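Local coordinates for possible prolidase (Bifidobacterium longum NCC2705, PDB 2P9B), which probably hydrolyses carbon-nitrogen bonds other than peptide bonds, as a member of the amidohydrolase family, at residues A201-A206 / T263-S268; G276-N281 / A336-G341; R358-L363 / A372-A377. One frame throughout, in Å; residues are numbered along the deposited sequence.

The three contacts follow one another along the chain, each closing before the next opens, and all lie in the amidohydrolase part of the protein. Interaction 1 joins strand 202-205 to Glu-265, at the corner just after strand 263-264 of the same parallel sheet. Interaction 2, its centre about 14 Å from that of interaction 1, sets helix 272-279, the next helix after strand 263-264, against the loop following helix 313-335; Ile-264 CG1 and Phe-278 CE1 touch at 3.6 Å. Interaction 3 pairs helices 356-367 and 371-385, its centre about 17 Å from that of interaction 2, with Ile-340 O 3.5 Å from Ala-377 CB. The series thus steps from the buried strands to the surrounding helices.

Interaction 1: A201-A206 / T263-S268; sequences AIKIAA and TIEHGS
Lys-203 and Glu-265 meet in a salt bridge that spans the interior from strand 202-205 to the corner where the chain turns just after strand 263-264. The two backbones do not touch; even the nearest pair of CA atoms, those of Lys-203 and Thr-263, is 9.4 Å apart. The charged link runs from Lys-203 NZ to Glu-265 OE1 at 3.2 Å, and as a hydrogen bond it is weak. Two torsions bring the amine there: CG stands anti to the backbone N (chi1 172°), and a bend at chi2 is followed by a nearly straight run to NZ. Glu-265 is also bent at chi2, and the two chains run antiparallel past one another.

Beyond the charged atoms, Lys-203 NZ lies 3.5 Å from both CB and CG of Glu-265, alongside the bent chain.

Strands 202-205, 243-247 and 263-264 stand in that order, all parallel, in the barrel wall, and helices 226-238 and 250-259 come between them along the chain. This alternation belongs to the TIM-barrel architecture of the amidohydrolases. The salt bridge passes strand 243-247 because that strand lies between the other two.

A second set of bonds holds the other carboxylate oxygen. Thr-263 OG1 donates to Glu-265 OE2 at 2.8 Å, and OE2 accepts it on its syn lone pair, the side of OE1. The same oxygen takes part in a salt bridge with Arg-133, which also hydrogen-bonds to Thr-263 OG1. With partners at both oxygens the carboxylate is probably fixed in its rotation. Glu-265 also touches the group of side chains His-77, His-79 and Asp-345, which may form a metal site as in related amidohydrolases. The neighbouring His-266 touches Asp-345 and Thr-294.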
# COMPACT_ATOMS: atom_id res chain seq x y z
N ALA A 201 -4.85 -9.86 -7.14
CA ALA A 201 -4.57 -9.80 -5.70
C ALA A 201 -5.73 -10.51 -5.00
O ALA A 201 -6.83 -10.58 -5.53
CB ALA A 201 -4.48 -8.34 -5.23
N ILE A 202 -5.46 -11.08 -3.82
CA ILE A 202 -6.50 -11.76 -3.05
C ILE A 202 -6.42 -11.27 -1.61
O ILE A 202 -5.33 -11.06 -1.08
CB ILE A 202 -6.31 -13.29 -3.05
CG1 ILE A 202 -6.59 -13.86 -4.45
CG2 ILE A 202 -7.26 -13.94 -2.04
CD1 ILE A 202 -8.04 -13.72 -4.90
N LYS A 203 -7.58 -11.08 -0.99
CA LYS A 203 -7.65 -10.65 0.41
C LYS A 203 -8.52 -11.62 1.20
O LYS A 203 -9.65 -11.91 0.82
CB LYS A 203 -8.25 -9.24 0.51
CG LYS A 203 -8.53 -8.79 1.94
CD LYS A 203 -7.26 -8.75 2.77
CE LYS A 203 -7.48 -7.99 4.07
NZ LYS A 203 -6.19 -7.62 4.70
N ILE A 204 -7.97 -12.11 2.31
CA ILE A 204 -8.68 -13.03 3.19
C ILE A 204 -8.78 -12.38 4.57
O ILE A 204 -7.84 -11.72 5.01
CB ILE A 204 -7.90 -14.36 3.40
CG1 ILE A 204 -7.59 -15.02 2.05
CG2 ILE A 204 -8.71 -15.31 4.27
CD1 ILE A 204 -6.62 -16.19 2.17
N ALA A 205 -9.92 -12.56 5.23
CA ALA A 205 -10.09 -12.04 6.59
C ALA A 205 -9.84 -13.26 7.48
O ALA A 205 -10.71 -14.11 7.63
CB ALA A 205 -11.51 -11.51 6.78
N ALA A 206 -8.64 -13.35 8.05
CA ALA A 206 -8.30 -14.48 8.91
C ALA A 206 -8.93 -14.33 10.28
O ALA A 206 -9.22 -15.32 10.96
CB ALA A 206 -6.79 -14.59 9.05
N THR A 263 1.19 -11.70 2.54
CA THR A 263 1.26 -10.49 3.35
C THR A 263 0.28 -10.55 4.51
O THR A 263 -0.85 -11.02 4.37
CB THR A 263 0.94 -9.22 2.53
OG1 THR A 263 -0.41 -9.27 2.06
CG2 THR A 263 1.89 -9.08 1.37
N ILE A 264 0.74 -10.10 5.67
CA ILE A 264 -0.11 -10.06 6.85
C ILE A 264 -0.46 -8.59 7.06
O ILE A 264 0.44 -7.75 7.14
CB ILE A 264 0.65 -10.56 8.10
CG1 ILE A 264 1.06 -12.03 7.93
CG2 ILE A 264 -0.23 -10.37 9.35
CD1 ILE A 264 -0.10 -13.00 7.81
N GLU A 265 -1.75 -8.29 7.13
CA GLU A 265 -2.20 -6.91 7.36
C GLU A 265 -2.58 -6.74 8.82
O GLU A 265 -3.27 -7.58 9.39
CB GLU A 265 -3.41 -6.56 6.49
CG GLU A 265 -3.06 -6.17 5.06
CD GLU A 265 -2.50 -7.32 4.28
OE1 GLU A 265 -3.16 -8.38 4.25
OE2 GLU A 265 -1.41 -7.17 3.68
N HIS A 266 -2.12 -5.63 9.39
CA HIS A 266 -2.34 -5.27 10.80
C HIS A 266 -1.32 -6.05 11.64
O HIS A 266 -0.32 -5.49 12.08
CB HIS A 266 -3.77 -5.59 11.24
CG HIS A 266 -4.81 -4.74 10.58
ND1 HIS A 266 -5.07 -4.80 9.23
CD2 HIS A 266 -5.65 -3.81 11.09
CE1 HIS A 266 -6.03 -3.94 8.93
NE2 HIS A 266 -6.40 -3.32 10.04
N GLY A 267 -1.58 -7.33 11.85
CA GLY A 267 -0.65 -8.13 12.61
C GLY A 267 -0.87 -8.14 14.11
O GLY A 267 -1.86 -7.62 14.60
N SER A 268 0.08 -8.72 14.83
CA SER A 268 -0.01 -8.83 16.28
C SER A 268 1.39 -8.91 16.86
O SER A 268 2.37 -8.83 16.13
CB SER A 268 -0.76 -10.11 16.64
OG SER A 268 -0.01 -11.24 16.23

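Interaction 2: G276-N281 / A336-G341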
# COMPACT_ATOMS: atom_id res chain seq x y z
N GLY A 276 10.27 -16.49 12.30
CA GLY A 276 10.87 -17.45 11.39
C GLY A 276 9.95 -17.78 10.23
O GLY A 276 10.42 -18.00 9.11
N MSE A 277 8.64 -17.81 10.50
CA MSE A 277 7.64 -18.11 9.47
C MSE A 277 7.53 -16.99 8.44
O MSE A 277 7.18 -17.23 7.28
CB MSE A 277 6.27 -18.39 10.12
CG MSE A 277 6.30 -19.52 11.15
SE MSE A 277 4.53 -20.04 11.80
CE MSE A 277 3.93 -20.81 10.12
N PHE A 278 7.84 -15.76 8.85
CA PHE A 278 7.83 -14.61 7.93
C PHE A 278 9.06 -14.72 7.03
O PHE A 278 8.97 -14.65 5.80
CB PHE A 278 7.92 -13.29 8.72
CG PHE A 278 6.58 -12.70 9.09
CD1 PHE A 278 5.80 -12.04 8.15
CD2 PHE A 278 6.12 -12.78 10.40
CE1 PHE A 278 4.58 -11.47 8.50
CE2 PHE A 278 4.90 -12.21 10.77
CZ PHE A 278 4.12 -11.55 9.81
N ARG A 279 10.22 -14.91 7.66
CA ARG A 279 11.50 -15.02 6.95
C ARG A 279 11.55 -16.09 5.88
O ARG A 279 12.02 -15.85 4.77
CB ARG A 279 12.64 -15.27 7.93
CG ARG A 279 13.18 -14.02 8.59
CD ARG A 279 14.30 -14.38 9.55
NE ARG A 279 14.74 -13.22 10.32
CZ ARG A 279 15.14 -13.28 11.58
NH1 ARG A 279 15.15 -14.45 12.22
NH2 ARG A 279 15.53 -12.19 12.21
N HIS A 280 11.09 -17.29 6.23
CA HIS A 280 11.10 -18.41 5.30
C HIS A 280 9.75 -19.11 5.36
O HIS A 280 9.44 -19.82 6.31
CB HIS A 280 12.21 -19.40 5.67
CG HIS A 280 13.58 -18.80 5.63
ND1 HIS A 280 14.15 -18.32 4.47
CD2 HIS A 280 14.49 -18.59 6.61
CE1 HIS A 280 15.36 -17.84 4.74
NE2 HIS A 280 15.58 -17.99 6.03
N ASN A 281 8.95 -18.89 4.32
CA ASN A 281 7.62 -19.48 4.23
C ASN A 281 7.59 -20.30 2.94
O ASN A 281 7.37 -19.76 1.86
CB ASN A 281 6.56 -18.39 4.17
CG ASN A 281 5.17 -18.92 4.36
OD1 ASN A 281 4.89 -20.08 4.05
ND2 ASN A 281 4.28 -18.08 4.87
N ALA A 336 13.85 -7.51 13.74
CA ALA A 336 14.27 -8.78 13.15
C ALA A 336 14.61 -8.67 11.66
O ALA A 336 14.99 -9.66 11.04
CB ALA A 336 13.18 -9.83 13.36
N GLY A 337 14.47 -7.47 11.10
CA GLY A 337 14.79 -7.26 9.70
C GLY A 337 13.85 -7.91 8.70
O GLY A 337 14.27 -8.30 7.61
N LEU A 338 12.57 -8.03 9.05
CA LEU A 338 11.60 -8.64 8.15
C LEU A 338 11.17 -7.65 7.06
O LEU A 338 11.49 -6.46 7.12
CB LEU A 338 10.36 -9.09 8.92
CG LEU A 338 10.55 -10.13 10.04
CD1 LEU A 338 9.20 -10.38 10.69
CD2 LEU A 338 11.12 -11.43 9.47
N MSE A 339 10.46 -8.16 6.07
CA MSE A 339 9.95 -7.34 4.98
C MSE A 339 8.71 -6.63 5.52
O MSE A 339 7.72 -7.28 5.85
CB MSE A 339 9.59 -8.22 3.79
CG MSE A 339 10.80 -8.75 3.00
SE MSE A 339 11.86 -7.47 2.13
CE MSE A 339 10.76 -7.21 0.61
N ILE A 340 8.78 -5.31 5.62
CA ILE A 340 7.67 -4.52 6.15
C ILE A 340 7.27 -3.45 5.16
O ILE A 340 8.10 -2.64 4.75
CB ILE A 340 8.06 -3.83 7.47
CG1 ILE A 340 8.56 -4.88 8.46
CG2 ILE A 340 6.88 -3.04 8.02
CD1 ILE A 340 9.13 -4.31 9.74
N GLY A 341 5.99 -3.43 4.79
CA GLY A 341 5.53 -2.45 3.83
C GLY A 341 4.68 -1.34 4.40
O GLY A 341 4.46 -1.25 5.61
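Leu-338 pushes both of its methyl groups against the last turn of helix 272-279, and this is the close-packed half of the contact. CD2 sits 3.4 Å from Arg-279 CG, while CD1 lies 3.7 Å from Phe-278 CB and is nearly as close to CG at the root of the ring. The two methyls thus fit against neighbouring residues of the helix, and the leucine crosses each of their side chains at about a right angle. Phe-278 offers its base here: its CB starts out toward the loop, but the ring then leads away to Leu-270, Ser-289 and Leu-257.

The loop that carries the leucine begins where helix 313-335 stops. Gly-337, with positive phi (70°), closes that helix in a Schellman motif, and the chain then runs on through Leu-338 alongside strand 290-292. Backbone bonds from Met-339 and Gly-341 to Leu-291 pair the loop with that strand, consistent with a TIM barrel, and here the loop is packed against the end of another barrel helix.

Toward solvent the contact thins to one polar link. Arg-279, an exposed residue, is extended from CG to NE (chi2 180°), and this carries its guanidinium past Leu-338 to the end of the neighbouring helix. NH2 donates to Ala-336 O at 2.8 Å with a nearly straight N-H...O angle of 163°. The acceptor lies at the edge of the guanidinium, close to its plane, and the donor approaches in the carbonyl plane, on a lone pair. Beside this bond Ala-336 CB comes within 3.5 Å of the same NH2. The C-terminal end of helix 313-335, with its partial negative charge from the helix dipole, probably adds to the pull on the guanidinium.

Interaction 3: R358-L363 / A372-A377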
# COMPACT_ATOMS: atom_id res chain seq x y z
N ARG A 358 1.17 9.73 6.07
CA ARG A 358 1.07 9.60 7.52
C ARG A 358 1.62 8.27 8.01
O ARG A 358 2.18 8.20 9.11
CB ARG A 358 -0.38 9.76 7.97
CG ARG A 358 -0.59 9.62 9.47
CD ARG A 358 -0.11 10.86 10.22
NE ARG A 358 -1.05 11.97 10.05
CZ ARG A 358 -0.92 13.15 10.64
NH1 ARG A 358 0.10 13.39 11.44
NH2 ARG A 358 -1.84 14.09 10.44
N GLU A 359 1.46 7.22 7.22
CA GLU A 359 1.94 5.89 7.62
C GLU A 359 3.45 5.88 7.83
O GLU A 359 3.95 5.17 8.71
CB GLU A 359 1.55 4.83 6.58
CG GLU A 359 1.84 3.37 6.99
CD GLU A 359 1.03 2.89 8.20
OE1 GLU A 359 0.05 3.55 8.59
OE2 GLU A 359 1.38 1.82 8.75
N LEU A 360 4.17 6.65 7.03
CA LEU A 360 5.63 6.69 7.18
C LEU A 360 5.99 7.36 8.50
O LEU A 360 6.91 6.93 9.19
CB LEU A 360 6.29 7.42 6.01
CG LEU A 360 6.33 6.67 4.68
CD1 LEU A 360 4.95 6.64 4.04
CD2 LEU A 360 7.32 7.35 3.76
N GLU A 361 5.27 8.42 8.85
CA GLU A 361 5.54 9.12 10.10
C GLU A 361 5.25 8.21 11.28
O GLU A 361 5.95 8.25 12.29
CB GLU A 361 4.72 10.40 10.21
CG GLU A 361 5.33 11.56 9.43
CD GLU A 361 5.06 12.92 10.07
OE1 GLU A 361 5.73 13.89 9.68
OE2 GLU A 361 4.18 13.01 10.96
N LEU A 362 4.22 7.38 11.14
CA LEU A 362 3.84 6.46 12.20
C LEU A 362 4.85 5.32 12.36
O LEU A 362 5.09 4.87 13.48
CB LEU A 362 2.44 5.89 11.94
CG LEU A 362 1.29 6.91 11.97
CD1 LEU A 362 -0.02 6.22 11.63
CD2 LEU A 362 1.21 7.56 13.34
N LEU A 363 5.43 4.85 11.27
CA LEU A 363 6.43 3.78 11.36
C LEU A 363 7.66 4.31 12.09
O LEU A 363 8.35 3.58 12.80
CB LEU A 363 6.81 3.26 9.97
CG LEU A 363 5.73 2.42 9.27
CD1 LEU A 363 6.16 2.12 7.85
CD2 LEU A 363 5.49 1.13 10.03
N ALA A 372 14.53 7.46 6.47
CA ALA A 372 15.09 6.79 5.29
C ALA A 372 14.47 5.41 5.12
O ALA A 372 14.07 5.02 4.02
CB ALA A 372 16.60 6.68 5.42
N GLU A 373 14.40 4.65 6.21
CA GLU A 373 13.83 3.31 6.16
C GLU A 373 12.35 3.35 5.82
O GLU A 373 11.84 2.45 5.15
CB GLU A 373 14.04 2.60 7.50
CG GLU A 373 15.51 2.42 7.85
CD GLU A 373 15.70 1.80 9.22
OE1 GLU A 373 14.92 2.14 10.13
OE2 GLU A 373 16.64 1.00 9.38
N ALA A 374 11.65 4.38 6.30
CA ALA A 374 10.23 4.51 6.01
C ALA A 374 10.02 4.81 4.53
O ALA A 374 9.11 4.27 3.90
CB ALA A 374 9.62 5.61 6.87
N LEU A 375 10.86 5.68 3.98
CA LEU A 375 10.75 6.02 2.56
C LEU A 375 11.08 4.79 1.71
O LEU A 375 10.51 4.57 0.64
CB LEU A 375 11.71 7.17 2.22
CG LEU A 375 11.27 8.53 2.77
CD1 LEU A 375 12.43 9.51 2.72
CD2 LEU A 375 10.08 9.04 1.94
N HIS A 376 12.01 3.98 2.21
CA HIS A 376 12.42 2.76 1.53
C HIS A 376 11.29 1.72 1.55
O HIS A 376 11.07 1.00 0.57
CB HIS A 376 13.68 2.20 2.22
CG HIS A 376 14.20 0.94 1.60
ND1 HIS A 376 14.64 0.87 0.30
CD2 HIS A 376 14.42 -0.29 2.14
CE1 HIS A 376 15.09 -0.34 0.05
NE2 HIS A 376 14.97 -1.07 1.15
N ALA A 377 10.56 1.68 2.66
CA ALA A 377 9.45 0.75 2.83
C ALA A 377 8.29 1.12 1.91
O ALA A 377 7.64 0.25 1.34
CB ALA A 377 8.99 0.76 4.29
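Leu-360 faces Ala-374 across the junction of helices 356-367 and 371-385, two successive helices joined by a short turn on the outside of what is, by family, a TIM barrel. The backbones approach closely, 5.2 Å between the CA atoms of these two residues, which the small alanine allows. From CB outward, the contacts of the leucine move from the Ala-374 methyl to its carbonyl and then to Leu-375. CB opposes Ala-374 CB at 3.9 Å. CG, set beside its own backbone N by chi1 of -74°, comes 3.8 Å from Ala-374 O. At the tip CD2 packs against that same oxygen and, one residue on, against the side chain of Leu-375, which crosses it at about a right angle. Ala-378 of the same helix adds to the surroundings of the leucine. Cut back to alanine, this residue would keep only CB, and the space beside Ala-374 O and Leu-375 CD2 would probably be left unfilled. Ala-374 returns the contact through its methyl, CB, which rests 3.8 Å from Leu-360 O, while Leu-360 and Leu-375 meet CD2 to CD2 at 3.7 Å.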